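Local coordinates for putative diflavin flavoprotein A 3 (Synechocystis sp., PDB 6H0C), which probably carries electrons from NADH to oxygen, reducing it to water, and is seen here as its flavodiiron core without the flavin reductase part, at residues Thr327-Gly330 with Ile331-Asn335. Residues are numbered along the deposited sequence; the frame is centred on the assembly and turned at random.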
# COMPACT_ATOMS: atom_id res chain seq x y z
N THR A 327 -9.62 20.39 -5.32
CA THR A 327 -10.63 20.44 -4.28
C THR A 327 -10.00 20.31 -2.89
O THR A 327 -10.43 21.02 -1.97
CB THR A 327 -11.71 19.35 -4.48
OG1 THR A 327 -11.10 18.06 -4.44
CG2 THR A 327 -12.41 19.54 -5.82
N ALA A 328 -9.01 19.44 -2.72
CA ALA A 328 -8.28 19.36 -1.43
C ALA A 328 -7.65 20.72 -1.07
O ALA A 328 -7.63 21.12 0.10
CB ALA A 328 -7.20 18.27 -1.47
N LEU A 329 -7.14 21.42 -2.08
CA LEU A 329 -6.54 22.74 -1.88
C LEU A 329 -7.55 23.71 -1.27
O LEU A 329 -7.22 24.46 -0.35
CB LEU A 329 -6.00 23.28 -3.21
CG LEU A 329 -5.63 24.77 -3.26
CD1 LEU A 329 -4.39 25.04 -2.43
CD2 LEU A 329 -5.43 25.24 -4.70
N GLY A 330 -8.78 23.70 -1.78
CA GLY A 330 -9.83 24.56 -1.27
C GLY A 330 -10.15 24.27 0.19
O GLY A 330 -10.30 25.19 1.01
N ILE A 331 -10.28 22.99 0.51
CA ILE A 331 -10.58 22.59 1.88
C ILE A 331 -9.43 22.96 2.79
O ILE A 331 -9.65 23.42 3.92
CB ILE A 331 -10.87 21.07 1.96
CG1 ILE A 331 -12.10 20.72 1.11
CG2 ILE A 331 -11.07 20.64 3.42
CD1 ILE A 331 -12.32 19.23 0.92
N THR A 332 -8.21 22.79 2.31
CA THR A 332 -7.04 23.12 3.12
C THR A 332 -6.97 24.63 3.38
O THR A 332 -6.79 25.05 4.52
CB THR A 332 -5.75 22.64 2.45
OG1 THR A 332 -5.78 21.21 2.33
CG2 THR A 332 -4.52 23.03 3.27
N LEU A 333 -7.15 25.43 2.34
CA LEU A 333 -7.12 26.89 2.51
C LEU A 333 -8.25 27.36 3.41
O LEU A 333 -8.07 28.29 4.21
CB LEU A 333 -7.18 27.60 1.15
CG LEU A 333 -5.94 27.51 0.27
CD1 LEU A 333 -6.20 28.15 -1.08
CD2 LEU A 333 -4.77 28.18 0.95
N ALA A 334 -9.42 26.74 3.28
CA ALA A 334 -10.58 27.14 4.08
C ALA A 334 -10.40 26.78 5.55
O ALA A 334 -11.08 27.33 6.40
CB ALA A 334 -11.85 26.50 3.54
N ASN A 335 -9.49 25.87 5.85
CA ASN A 335 -9.41 25.35 7.22
C ASN A 335 -8.08 25.50 7.94
O ASN A 335 -8.04 25.51 9.17
CB ASN A 335 -9.79 23.88 7.22
CG ASN A 335 -11.26 23.67 7.01
OD1 ASN A 335 -12.06 23.85 7.93
ND2 ASN A 335 -11.63 23.31 5.78
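Leu329 lies alongside Leu333 one turn further along helix 323-335, the two side chains pointing the same way, with Leu329 CD1 3.8 Å from Leu333 CD1. Leu333 keeps CG beside its backbone N (chi1 -71°), which also brings CG to 3.4 Å from Leu329 O. Both leucines rest on Phe362 of helix 353-364, while Ile331 packs against helix 297-306. Thr332 uses its hydroxyl on the helix itself: with OG1 beside the backbone N (chi1 -62°), OG1 donates to Ala328 O over 2.9 Å, from above the carbonyl plane. Thr332 N reaches the same Ala328 O at 2.8 Å, nearer that plane, and two donors therefore grip one oxygen. Ile331 lays CG1 3.5 Å from Thr327 O. Four residues after Ile331, Asn335 turns its amide back, and ND2 bonds to Ile331 O at 2.7 Å with an N-H...O angle of 164°, the oxygen close to the amide plane. The helix is the crossover of the beta-alpha-beta unit between strands 309-313 and 341-348 in the flavodoxin-like domain. Ala328 and Thr332 face its parallel sheet, touching Ile261 and Phe312; because OG1 bonds back to Ala328 O within the helix, the buried Thr332 packs on this apolar sheet with its hydroxyl proton already used.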